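Local coordinates for putative aldo/keto reductase (Salmonella enterica subsp. enterica serovar Typhimurium, PDB 4R9O), which probably acts as an NADP-dependent oxidoreductase of the aldo/keto reductase family, built on a TIM barrel, at residues S18-G23 and A274-E279; F40-L45 and P75-K80; G88-A93 and H101-R106; V249-L254 and E279-T284. All coordinates share one frame; numbering follows the deposited sequence.

Interaction 1. Residues S18-G23 and A274-E279; sequences SRFVMG and AALEAE
R19 and E279 form a salt bridge, reaching toward each other tip to tip. The arginine has CG anti to its backbone N (chi1 -168°) and stays extended from CG to NE. The glutamate is bent at chi2 (-144°), which turns its carboxylate to meet the arginine. NH1 of R19 donates to OE1 of E279 at 3.0 Å, with an N-H...O angle of 148°. OE1 lies near the guanidinium plane, at its edge. OE1 is met from above the carboxylate plane, and the two flat groups are nearly perpendicular. The carboxylate has a second partner: OE2 accepts from the backbone N of Q6.

The apolar part centres on F20. CD2 of L276 lies 3.7 Å from CG of F20, where the two side chains slide past each other in opposite directions. CG of E279 meets the ring edge in plane, 3.7 Å from CE2 of F20. CB of A278 approaches CZ of F20 obliquely at 4.3 Å. P262, I264 and L254 also touch the F20 side chain.

Within 18-23, a hydrogen bond spans the short break in strand 16-23. OG of S18 donates to O of F20 at 2.6 Å, in the carbonyl plane.

The contact sets the first barrel strand, 16-23, against the end of helix 269-276, which follows the neighbouring parallel strand 261-264. E279 serves both kinds of interaction: its CG packs on the phenylalanine while its carboxylate pairs with arginine. With one oxygen bound to R19 and the other to a backbone N-H, the carboxylate is fixed at both oxygens and is probably kept ionised.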
loop_
_atom_site.group_PDB
_atom_site.type_symbol
_atom_site.label_atom_id
_atom_site.label_comp_id
_atom_site.label_asym_id
_atom_site.label_seq_id
_atom_site.Cartn_x
_atom_site.Cartn_y
_atom_site.Cartn_z
ATOM N N SER C 18 28.242 24.464 12.603
ATOM C CA SER C 18 28.260 23.745 13.870
ATOM C C SER C 18 27.454 22.455 13.659
ATOM O O SER C 18 26.484 22.449 12.914
ATOM C CB SER C 18 27.700 24.607 15.010
ATOM O OG SER C 18 26.370 25.016 14.748
ATOM N N ARG C 19 27.880 21.368 14.292
ATOM C CA ARG C 19 27.247 20.059 14.139
ATOM C C ARG C 19 25.774 20.064 14.550
ATOM O O ARG C 19 24.959 19.312 14.010
ATOM C CB ARG C 19 28.016 19.021 14.960
ATOM C CG ARG C 19 27.640 17.593 14.677
ATOM C CD ARG C 19 28.464 16.670 15.543
ATOM N NE ARG C 19 28.262 15.284 15.161
ATOM C CZ ARG C 19 28.822 14.257 15.778
ATOM N NH1 ARG C 19 29.623 14.470 16.817
ATOM N NH2 ARG C 19 28.575 13.020 15.358
ATOM N N PHE C 20 25.441 20.900 15.526
ATOM C CA PHE C 20 24.048 21.120 15.892
ATOM C C PHE C 20 23.593 22.486 15.374
ATOM O O PHE C 20 24.336 23.459 15.423
ATOM C CB PHE C 20 23.854 21.023 17.408
ATOM C CG PHE C 20 23.764 19.612 17.923
ATOM C CD1 PHE C 20 22.534 18.992 18.066
ATOM C CD2 PHE C 20 24.904 18.913 18.279
ATOM C CE1 PHE C 20 22.442 17.687 18.541
ATOM C CE2 PHE C 20 24.823 17.614 18.766
ATOM C CZ PHE C 20 23.587 17.001 18.897
ATOM N N VAL C 21 22.364 22.542 14.873
ATOM C CA VAL C 21 21.820 23.749 14.255
ATOM C C VAL C 21 20.625 24.285 15.037
ATOM O O VAL C 21 19.704 23.533 15.366
ATOM C CB VAL C 21 21.400 23.459 12.793
ATOM C CG1 VAL C 21 20.685 24.664 12.172
ATOM C CG2 VAL C 21 22.620 23.061 11.967
ATOM N N MET C 22 20.630 25.578 15.359
ATOM C CA MET C 22 19.461 26.169 16.019
ATOM C C MET C 22 18.406 26.555 14.986
ATOM O O MET C 22 18.646 27.415 14.139
ATOM C CB MET C 22 19.851 27.393 16.854
ATOM C CG MET C 22 18.705 27.931 17.704
ATOM S SD MET C 22 18.184 26.749 18.973
ATOM C CE MET C 22 16.404 26.869 18.849
ATOM N N GLY C 23 17.239 25.919 15.059
ATOM C CA GLY C 23 16.144 26.193 14.134
ATOM C C GLY C 23 15.156 27.215 14.694
ATOM O O GLY C 23 14.773 27.152 15.862
ATOM N N ALA C 274 20.981 20.474 26.861
ATOM C CA ALA C 274 20.726 19.046 27.014
ATOM C C ALA C 274 20.793 18.319 25.680
ATOM O O ALA C 274 20.885 17.103 25.640
ATOM C CB ALA C 274 19.373 18.813 27.674
ATOM N N ALA C 275 20.730 19.059 24.584
ATOM C CA ALA C 275 20.858 18.445 23.274
ATOM C C ALA C 275 22.327 18.186 22.961
ATOM O O ALA C 275 22.691 17.131 22.455
ATOM C CB ALA C 275 20.230 19.329 22.207
ATOM N N LEU C 276 23.167 19.161 23.283
ATOM C CA LEU C 276 24.572 19.126 22.900
ATOM C C LEU C 276 25.346 18.022 23.603
ATOM O O LEU C 276 26.394 17.595 23.128
ATOM C CB LEU C 276 25.217 20.481 23.181
ATOM C CG LEU C 276 24.415 21.655 22.615
ATOM C CD1 LEU C 276 25.104 22.982 22.889
ATOM C CD2 LEU C 276 24.154 21.465 21.116
ATOM N N GLU C 277 24.821 17.555 24.732
ATOM C CA GLU C 277 25.458 16.483 25.488
ATOM C C GLU C 277 25.418 15.138 24.749
ATOM O O GLU C 277 26.111 14.194 25.135
ATOM C CB GLU C 277 24.800 16.351 26.865
ATOM C CG GLU C 277 24.999 17.576 27.755
ATOM C CD GLU C 277 24.381 17.422 29.133
ATOM O OE1 GLU C 277 24.523 18.354 29.955
ATOM O OE2 GLU C 277 23.752 16.375 29.396
ATOM N N ALA C 278 24.618 15.050 23.687
ATOM C CA ALA C 278 24.540 13.818 22.905
ATOM C C ALA C 278 25.858 13.499 22.198
ATOM O O ALA C 278 26.150 12.335 21.939
ATOM C CB ALA C 278 23.404 13.896 21.897
ATOM N N GLU C 279 26.649 14.527 21.896
ATOM C CA GLU C 279 27.957 14.348 21.257
ATOM C C GLU C 279 28.888 13.402 22.026
ATOM O O GLU C 279 29.791 12.807 21.433
ATOM C CB GLU C 279 28.664 15.701 21.073
ATOM C CG GLU C 279 28.164 16.538 19.890
ATOM C CD GLU C 279 29.278 17.321 19.185
ATOM O OE1 GLU C 279 30.255 16.694 18.713
ATOM O OE2 GLU C 279 29.172 18.564 19.096
#

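Interaction 2. Residues F40-L45 and P75-K80; sequences FIEEHL and PHLREK
H76 starts the contact at its polar margin. Its CG sits between the backbone N and the carbonyl carbon (chi1 62°), the crowded position. NE2 of H76 comes 4.0 Å from OE2 of E42, near the ring plane. This is no hydrogen bond, and the two side chains cross at about a right angle. If the histidine were protonated, the nearby carboxylate could stabilise it.

L77 follows, with CB directed toward helix 34-46. Its two methyls divide the work. CD1 of L77 packs on CG2 of I41 at 3.7 Å. CD2 of L77 lies 4.1 Å from CG of E42 and equally far from CD2 of L45. The leucine thus lies against one face of the helix, touching residues a turn apart. I41 also packs on F67 and A70, and L77 on L71, all of helix 63-73.

K80 closes the segment. Its CB is 4.2 Å from CD2 of L45, while CD1 of L45 reaches the carbonyl O of K80 at 3.9 Å. The lysine chain is extended up to CE and bends at chi4 (69°), where NZ of K80 donates to O of H76 at 2.9 Å, from above the carbonyl plane.

The arrangement belongs to the outer helical layer of a TIM barrel: helix 34-46 packs on the loop that leads from helix 63-73 to strand 82-90.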
loop_
_atom_site.group_PDB
_atom_site.type_symbol
_atom_site.label_atom_id
_atom_site.label_comp_id
_atom_site.label_asym_id
_atom_site.label_seq_id
_atom_site.Cartn_x
_atom_site.Cartn_y
_atom_site.Cartn_z
ATOM N N PHE C 40 19.364 34.925 23.981
ATOM C CA PHE C 40 19.244 33.517 23.590
ATOM C C PHE C 40 20.264 33.134 22.513
ATOM O O PHE C 40 20.891 32.078 22.589
ATOM C CB PHE C 40 17.821 33.212 23.095
ATOM C CG PHE C 40 17.631 31.793 22.639
ATOM C CD1 PHE C 40 17.553 30.762 23.561
ATOM C CD2 PHE C 40 17.536 31.489 21.287
ATOM C CE1 PHE C 40 17.387 29.454 23.151
ATOM C CE2 PHE C 40 17.374 30.181 20.861
ATOM C CZ PHE C 40 17.297 29.159 21.785
ATOM N N ILE C 41 20.413 33.993 21.510
ATOM C CA ILE C 41 21.420 33.811 20.472
ATOM C C ILE C 41 22.815 33.769 21.091
ATOM O O ILE C 41 23.585 32.850 20.832
ATOM C CB ILE C 41 21.356 34.938 19.414
ATOM C CG1 ILE C 41 20.040 34.861 18.631
ATOM C CG2 ILE C 41 22.552 34.856 18.466
ATOM C CD1 ILE C 41 19.777 36.065 17.750
ATOM N N GLU C 42 23.129 34.764 21.921
ATOM C CA GLU C 42 24.417 34.807 22.608
ATOM C C GLU C 42 24.662 33.553 23.435
ATOM O O GLU C 42 25.795 33.097 23.554
ATOM C CB GLU C 42 24.506 36.049 23.509
ATOM C CG GLU C 42 24.646 37.343 22.742
ATOM C CD GLU C 42 24.729 38.547 23.650
ATOM O OE1 GLU C 42 24.364 38.420 24.838
ATOM O OE2 GLU C 42 25.157 39.617 23.172
ATOM N N GLU C 43 23.600 32.994 24.010
ATOM C CA GLU C 43 23.740 31.819 24.863
ATOM C C GLU C 43 24.027 30.545 24.064
ATOM O O GLU C 43 24.811 29.702 24.508
ATOM C CB GLU C 43 22.494 31.633 25.737
ATOM C CG GLU C 43 22.601 32.370 27.083
ATOM C CD GLU C 43 21.287 32.454 27.843
ATOM O OE1 GLU C 43 20.225 32.229 27.232
ATOM O OE2 GLU C 43 21.319 32.754 29.057
ATOM N N HIS C 44 23.417 30.379 22.890
ATOM C CA HIS C 44 23.710 29.155 22.155
ATOM C C HIS C 44 25.025 29.333 21.390
ATOM O O HIS C 44 25.747 28.362 21.147
ATOM C CB HIS C 44 22.524 28.710 21.257
ATOM C CG HIS C 44 22.261 29.546 20.035
ATOM N ND1 HIS C 44 23.174 29.700 19.013
ATOM C CD2 HIS C 44 21.135 30.183 19.629
ATOM C CE1 HIS C 44 22.638 30.435 18.053
ATOM N NE2 HIS C 44 21.398 30.736 18.399
ATOM N N LEU C 45 25.355 30.578 21.074
ATOM C CA LEU C 45 26.649 30.934 20.498
ATOM C C LEU C 45 27.788 30.504 21.423
ATOM O O LEU C 45 28.772 29.911 20.982
ATOM C CB LEU C 45 26.701 32.442 20.249
ATOM C CG LEU C 45 27.252 33.038 18.951
ATOM C CD1 LEU C 45 26.994 32.146 17.764
ATOM C CD2 LEU C 45 26.629 34.409 18.714
ATOM N N PRO C 75 24.781 43.958 16.213
ATOM C CA PRO C 75 25.327 43.756 14.860
ATOM C C PRO C 75 26.628 42.964 14.818
ATOM O O PRO C 75 27.004 42.480 13.752
ATOM C CB PRO C 75 25.557 45.186 14.363
ATOM C CG PRO C 75 25.735 45.985 15.596
ATOM C CD PRO C 75 24.805 45.379 16.601
ATOM N N HIS C 76 27.299 42.827 15.956
ATOM C CA HIS C 76 28.525 42.042 16.025
ATOM C C HIS C 76 28.236 40.543 15.916
ATOM O O HIS C 76 29.127 39.759 15.587
ATOM C CB HIS C 76 29.276 42.340 17.326
ATOM C CG HIS C 76 28.510 41.974 18.560
ATOM N ND1 HIS C 76 27.453 42.722 19.030
ATOM C CD2 HIS C 76 28.647 40.935 19.418
ATOM C CE1 HIS C 76 26.968 42.158 20.122
ATOM N NE2 HIS C 76 27.677 41.075 20.381
ATOM N N LEU C 77 26.993 40.151 16.187
ATOM C CA LEU C 77 26.609 38.743 16.181
ATOM C C LEU C 77 26.632 38.142 14.779
ATOM O O LEU C 77 26.923 36.959 14.611
ATOM C CB LEU C 77 25.211 38.553 16.773
ATOM C CG LEU C 77 24.961 38.939 18.227
ATOM C CD1 LEU C 77 23.617 38.377 18.672
ATOM C CD2 LEU C 77 26.088 38.464 19.127
ATOM N N ARG C 78 26.301 38.969 13.790
ATOM C CA ARG C 78 26.164 38.545 12.399
ATOM C C ARG C 78 27.344 37.720 11.892
ATOM O O ARG C 78 27.164 36.640 11.324
ATOM C CB ARG C 78 25.982 39.779 11.508
ATOM C CG ARG C 78 25.892 39.485 10.017
ATOM C CD ARG C 78 24.759 38.543 9.718
ATOM N NE ARG C 78 25.229 37.174 9.596
ATOM C CZ ARG C 78 25.450 36.552 8.445
ATOM N NH1 ARG C 78 25.885 35.305 8.447
ATOM N NH2 ARG C 78 25.229 37.174 7.297
ATOM N N GLU C 79 28.550 38.239 12.101
ATOM C CA GLU C 79 29.770 37.593 11.640
ATOM C C GLU C 79 30.011 36.260 12.335
ATOM O O GLU C 79 30.756 35.422 11.840
ATOM C CB GLU C 79 30.968 38.503 11.878
ATOM C CG GLU C 79 30.807 39.909 11.350
ATOM C CD GLU C 79 31.722 40.892 12.069
ATOM O OE1 GLU C 79 31.718 40.897 13.320
ATOM O OE2 GLU C 79 32.453 41.644 11.387
ATOM N N LYS C 80 29.379 36.071 13.487
ATOM C CA LYS C 80 29.610 34.882 14.293
ATOM C C LYS C 80 28.661 33.745 13.916
ATOM O O LYS C 80 28.806 32.621 14.393
ATOM C CB LYS C 80 29.464 35.210 15.783
ATOM C CG LYS C 80 30.375 36.326 16.278
ATOM C CD LYS C 80 30.236 36.502 17.787
ATOM C CE LYS C 80 31.147 37.607 18.331
ATOM N NZ LYS C 80 30.731 38.968 17.885
#

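Interaction 3. Residues G88-A93 and H101-R106; sequences GIATTA and HYITDR
A beta hairpin is formed at the end of barrel strand 82-90, with strand 101-102 running back antiparallel. I89 and Y102 form a non-hydrogen-bonded pair. A90 and H101 form a hydrogen-bonded one. N of A90 donates to O of H101 at 2.8 Å, and N of H101 returns a bond to O of A90 at 3.0 Å. A third bond runs from N of I103 to O of G88, 2.9 Å long, with the donor above the carbonyl plane. CA of G88 adds a CA-H...O contact to O of I103 at 3.3 Å. The positive phi of G88 (130°) is one that suits glycine.

Here the hairpin extends from the C-terminal end of a strand of the TIM barrel, the end where the active site of this family lies. The side chain of I89 is about 7 Å from that of Y58, the probable proton donor. I89 and Y102 lie side by side on one face of the hairpin, with CG1 of I89 at the ring edge, 4.1 Å from CE1 of Y102.

A90 and H101 share the other face. The H101 ring turns over the alanine (chi1 64°), and CB of A90 makes a CH-pi contact 3.8 Å from the ring centroid. ND1 of H101 bonds to O of L99. CD1 of I103 packs on the same CB of A90 at 3.8 Å. D105 forms a salt bridge with R285 of a second subunit.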
loop_
_atom_site.group_PDB
_atom_site.type_symbol
_atom_site.label_atom_id
_atom_site.label_comp_id
_atom_site.label_asym_id
_atom_site.label_seq_id
_atom_site.Cartn_x
_atom_site.Cartn_y
_atom_site.Cartn_z
ATOM N N GLY C 88 10.552 28.848 -1.828
ATOM C CA GLY C 88 9.942 27.843 -2.679
ATOM C C GLY C 88 8.506 27.522 -2.318
ATOM O O GLY C 88 7.727 27.063 -3.161
ATOM N N ILE C 89 8.129 27.784 -1.072
ATOM C CA ILE C 89 6.750 27.539 -0.666
ATOM C C ILE C 89 5.939 28.843 -0.616
ATOM O O ILE C 89 6.450 29.901 -0.237
ATOM C CB ILE C 89 6.701 26.819 0.692
ATOM C CG1 ILE C 89 7.492 25.504 0.613
ATOM C CG2 ILE C 89 5.260 26.548 1.116
ATOM C CD1 ILE C 89 7.587 24.765 1.932
ATOM N N ALA C 90 4.683 28.765 -1.049
ATOM C CA ALA C 90 3.763 29.894 -0.961
ATOM C C ALA C 90 2.561 29.508 -0.096
ATOM O O ALA C 90 1.836 28.571 -0.429
ATOM C CB ALA C 90 3.319 30.328 -2.343
ATOM N N THR C 91 2.374 30.202 1.025
ATOM C CA THR C 91 1.309 29.846 1.967
ATOM C C THR C 91 0.184 30.868 1.922
ATOM O O THR C 91 0.341 31.956 1.358
ATOM C CB THR C 91 1.829 29.724 3.434
ATOM O OG1 THR C 91 1.987 31.025 4.019
ATOM C CG2 THR C 91 3.157 28.980 3.485
ATOM N N THR C 92 -0.954 30.516 2.513
ATOM C CA THR C 92 -2.112 31.402 2.511
ATOM C C THR C 92 -1.994 32.491 3.576
ATOM O O THR C 92 -2.954 33.201 3.837
ATOM C CB THR C 92 -3.421 30.629 2.749
ATOM O OG1 THR C 92 -3.296 29.840 3.940
ATOM C CG2 THR C 92 -3.718 29.713 1.571
ATOM N N ALA C 93 -0.822 32.609 4.197
ATOM C CA ALA C 93 -0.556 33.732 5.095
ATOM C C ALA C 93 -0.417 35.011 4.273
ATOM O O ALA C 93 -0.555 36.114 4.795
ATOM C CB ALA C 93 0.699 33.478 5.931
ATOM N N HIS C 101 0.912 26.503 -2.340
ATOM C CA HIS C 101 1.560 25.924 -3.512
ATOM C C HIS C 101 3.062 26.214 -3.503
ATOM O O HIS C 101 3.625 26.670 -2.496
ATOM C CB HIS C 101 0.920 26.440 -4.815
ATOM C CG HIS C 101 1.069 27.917 -5.040
ATOM N ND1 HIS C 101 0.333 28.855 -4.347
ATOM C CD2 HIS C 101 1.848 28.611 -5.905
ATOM C CE1 HIS C 101 0.667 30.066 -4.763
ATOM N NE2 HIS C 101 1.584 29.945 -5.707
ATOM N N TYR C 102 3.704 25.943 -4.630
ATOM C CA TYR C 102 5.141 26.130 -4.765
ATOM C C TYR C 102 5.445 27.168 -5.820
ATOM O O TYR C 102 4.727 27.278 -6.813
ATOM C CB TYR C 102 5.827 24.817 -5.142
ATOM C CG TYR C 102 5.638 23.697 -4.159
ATOM C CD1 TYR C 102 5.852 23.892 -2.797
ATOM C CD2 TYR C 102 5.248 22.441 -4.590
ATOM C CE1 TYR C 102 5.682 22.851 -1.902
ATOM C CE2 TYR C 102 5.078 21.403 -3.708
ATOM C CZ TYR C 102 5.295 21.606 -2.371
ATOM O OH TYR C 102 5.107 20.555 -1.505
ATOM N N ILE C 103 6.502 27.943 -5.593
ATOM C CA ILE C 103 6.981 28.897 -6.581
ATOM C C ILE C 103 8.495 28.788 -6.636
ATOM O O ILE C 103 9.180 29.135 -5.671
ATOM C CB ILE C 103 6.576 30.367 -6.247
ATOM C CG1 ILE C 103 5.066 30.507 -6.003
ATOM C CG2 ILE C 103 7.019 31.311 -7.370
ATOM C CD1 ILE C 103 4.655 31.921 -5.504
ATOM N N THR C 104 9.019 28.287 -7.752
ATOM C CA THR C 104 10.458 28.141 -7.890
ATOM C C THR C 104 10.998 28.804 -9.152
ATOM O O THR C 104 12.060 28.434 -9.648
ATOM C CB THR C 104 10.880 26.651 -7.874
ATOM O OG1 THR C 104 10.130 25.911 -8.854
ATOM C CG2 THR C 104 10.648 26.049 -6.494
ATOM N N ASP C 105 10.267 29.786 -9.666
ATOM C CA ASP C 105 10.731 30.565 -10.803
ATOM C C ASP C 105 11.943 31.424 -10.423
ATOM O O ASP C 105 12.154 31.743 -9.249
ATOM C CB ASP C 105 9.591 31.441 -11.339
ATOM C CG ASP C 105 8.346 30.625 -11.699
ATOM O OD1 ASP C 105 8.485 29.592 -12.395
ATOM O OD2 ASP C 105 7.231 30.998 -11.267
ATOM N N ARG C 106 12.731 31.788 -11.429
ATOM C CA ARG C 106 13.956 32.560 -11.249
ATOM C C ARG C 106 13.765 33.884 -10.484
ATOM O O ARG C 106 14.524 34.190 -9.560
ATOM C CB ARG C 106 14.574 32.855 -12.616
ATOM C CG ARG C 106 15.953 33.508 -12.571
ATOM C CD ARG C 106 16.214 34.328 -13.834
ATOM N NE ARG C 106 15.504 35.603 -13.783
ATOM C CZ ARG C 106 16.071 36.773 -13.491
ATOM N NH1 ARG C 106 17.376 36.846 -13.244
ATOM N NH2 ARG C 106 15.335 37.876 -13.462
#

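Interaction 4. Residues V249-L254 and E279-T284; sequences VYAWIL and ETLSLT
A251 is the first residue of helix 245-254 to take part. Its CB points at the loop and meets CD2 of L281 at 3.9 Å, where the two backbones come closest. The CB of L281 lies almost as near to this methyl. The chi1 of L281 (-107°) is away from the usual staggered values, and its CD2 ends beside the alanine.

W252 comes next, with CG anti to its backbone N (chi1 -174°). L283 likewise holds CG anti to its backbone N, and the two side chains cross obliquely. CD2 of L283 touches the helix backbone first, 3.5 Å from CA of W252, and lies 4.0 Å from CB of W252. The same methyl comes to the indole obliquely. Outside the two segments, the W252 ring stacks on W288 of helix 285-296, and O of W252 accepts a hydrogen bond from NE1 of W288.

L254 closes the helix and points toward the loop. Its CD1 lies 4.2 Å from the backbone N of E279 and 4.5 Å from CG of E279. The glutamate carboxylate is engaged elsewhere, in a salt bridge with R19. L254 also packs on P262.

No hydrogen bond crosses between these segments. The last turns of helix 245-254 hold the linker between helices 269-276 and 285-296 by van der Waals contacts, mostly of leucine and alanine methyls.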
loop_
_atom_site.group_PDB
_atom_site.type_symbol
_atom_site.label_atom_id
_atom_site.label_comp_id
_atom_site.label_asym_id
_atom_site.label_seq_id
_atom_site.Cartn_x
_atom_site.Cartn_y
_atom_site.Cartn_z
ATOM N N VAL C 249 17.859 10.165 21.685
ATOM C CA VAL C 249 17.367 10.334 20.315
ATOM C C VAL C 249 18.380 11.078 19.436
ATOM O O VAL C 249 18.653 10.659 18.317
ATOM C CB VAL C 249 16.028 11.091 20.286
ATOM C CG1 VAL C 249 15.612 11.400 18.845
ATOM C CG2 VAL C 249 14.951 10.291 21.012
ATOM N N TYR C 250 18.940 12.179 19.932
ATOM C CA TYR C 250 19.951 12.910 19.157
ATOM C C TYR C 250 21.174 12.025 18.864
ATOM O O TYR C 250 21.731 12.057 17.762
ATOM C CB TYR C 250 20.380 14.192 19.890
ATOM C CG TYR C 250 19.342 15.305 19.844
ATOM C CD1 TYR C 250 18.719 15.655 18.650
ATOM C CD2 TYR C 250 18.984 15.996 20.995
ATOM C CE1 TYR C 250 17.763 16.676 18.609
ATOM C CE2 TYR C 250 18.033 17.005 20.968
ATOM C CZ TYR C 250 17.426 17.344 19.776
ATOM O OH TYR C 250 16.487 18.352 19.767
ATOM N N ALA C 251 21.588 11.241 19.858
ATOM C CA ALA C 251 22.734 10.348 19.715
ATOM C C ALA C 251 22.442 9.306 18.642
ATOM O O ALA C 251 23.314 8.941 17.856
ATOM C CB ALA C 251 23.066 9.679 21.055
ATOM N N TRP C 252 21.188 8.863 18.598
ATOM C CA TRP C 252 20.721 7.877 17.630
ATOM C C TRP C 252 20.840 8.396 16.198
ATOM O O TRP C 252 21.230 7.663 15.282
ATOM C CB TRP C 252 19.267 7.507 17.942
ATOM C CG TRP C 252 18.687 6.400 17.106
ATOM C CD1 TRP C 252 18.675 5.069 17.409
ATOM C CD2 TRP C 252 18.013 6.531 15.845
ATOM N NE1 TRP C 252 18.052 4.360 16.411
ATOM C CE2 TRP C 252 17.635 5.234 15.437
ATOM C CE3 TRP C 252 17.715 7.616 15.009
ATOM C CZ2 TRP C 252 16.957 4.991 14.242
ATOM C CZ3 TRP C 252 17.037 7.374 13.813
ATOM C CH2 TRP C 252 16.672 6.069 13.442
ATOM N N ILE C 253 20.476 9.663 16.019
ATOM C CA ILE C 253 20.562 10.343 14.732
ATOM C C ILE C 253 22.018 10.579 14.317
ATOM O O ILE C 253 22.398 10.347 13.166
ATOM C CB ILE C 253 19.814 11.696 14.790
ATOM C CG1 ILE C 253 18.303 11.465 14.872
ATOM C CG2 ILE C 253 20.163 12.575 13.595
ATOM C CD1 ILE C 253 17.514 12.743 15.082
ATOM N N LEU C 254 22.831 11.041 15.263
ATOM C CA LEU C 254 24.250 11.286 15.012
ATOM C C LEU C 254 25.006 10.028 14.587
ATOM O O LEU C 254 26.032 10.114 13.914
ATOM C CB LEU C 254 24.933 11.858 16.262
ATOM C CG LEU C 254 24.569 13.268 16.731
ATOM C CD1 LEU C 254 25.393 13.609 17.969
ATOM C CD2 LEU C 254 24.801 14.292 15.627
ATOM N N GLU C 279 26.649 14.527 21.896
ATOM C CA GLU C 279 27.957 14.348 21.257
ATOM C C GLU C 279 28.888 13.402 22.026
ATOM O O GLU C 279 29.791 12.807 21.433
ATOM C CB GLU C 279 28.664 15.701 21.073
ATOM C CG GLU C 279 28.164 16.538 19.890
ATOM C CD GLU C 279 29.278 17.321 19.185
ATOM O OE1 GLU C 279 30.255 16.694 18.713
ATOM O OE2 GLU C 279 29.172 18.564 19.096
ATOM N N THR C 280 28.676 13.266 23.335
ATOM C CA THR C 280 29.569 12.459 24.171
ATOM C C THR C 280 28.991 11.084 24.550
ATOM O O THR C 280 29.625 10.315 25.274
ATOM C CB THR C 280 29.936 13.211 25.468
ATOM O OG1 THR C 280 28.758 13.417 26.261
ATOM C CG2 THR C 280 30.570 14.553 25.141
ATOM N N LEU C 281 27.793 10.786 24.056
ATOM C CA LEU C 281 27.106 9.536 24.363
ATOM C C LEU C 281 27.611 8.357 23.521
ATOM O O LEU C 281 27.745 8.467 22.301
ATOM C CB LEU C 281 25.601 9.705 24.150
ATOM C CG LEU C 281 24.704 9.787 25.381
ATOM C CD1 LEU C 281 25.158 10.899 26.305
ATOM C CD2 LEU C 281 23.252 9.993 24.960
ATOM N N SER C 282 27.864 7.231 24.185
ATOM C CA SER C 282 28.368 6.023 23.531
ATOM C C SER C 282 27.239 5.066 23.160
ATOM O O SER C 282 27.058 4.038 23.804
ATOM C CB SER C 282 29.364 5.296 24.444
ATOM O OG SER C 282 30.302 6.192 25.006
ATOM N N LEU C 283 26.474 5.400 22.131
ATOM C CA LEU C 283 25.387 4.524 21.708
ATOM C C LEU C 283 25.956 3.318 20.962
ATOM O O LEU C 283 26.595 3.479 19.925
ATOM C CB LEU C 283 24.389 5.283 20.824
ATOM C CG LEU C 283 22.986 4.688 20.673
ATOM C CD1 LEU C 283 22.229 4.737 21.982
ATOM C CD2 LEU C 283 22.216 5.421 19.600
ATOM N N THR C 284 25.749 2.119 21.502
ATOM C CA THR C 284 26.199 0.896 20.837
ATOM C C THR C 284 25.275 0.516 19.678
ATOM O O THR C 284 24.195 1.091 19.528
ATOM C CB THR C 284 26.254 -0.284 21.799
ATOM O OG1 THR C 284 24.920 -0.639 22.180
ATOM C CG2 THR C 284 27.065 0.074 23.052
#

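How the interactions relate
From the N terminus, 18-23 opens interaction 1, which closes only at 274-279 and so spans most of the barrel. Within that span, interaction 2 closes a short loop between helix 34-46 and the turn before strand 82-90. Interaction 3 follows in series, a hairpin at the end of that strand. Interaction 4 opens at 249-254, before interaction 1 closes, and ends at 279-284, so these two cross. They share E279, and Y250 packs on A275 and A278. Interaction 2 touches interaction 1 through M22, which packs on F40 and H44. Interaction 3 stands apart, its nearest atoms about 15 Å from interaction 1, though both reach the same sheet.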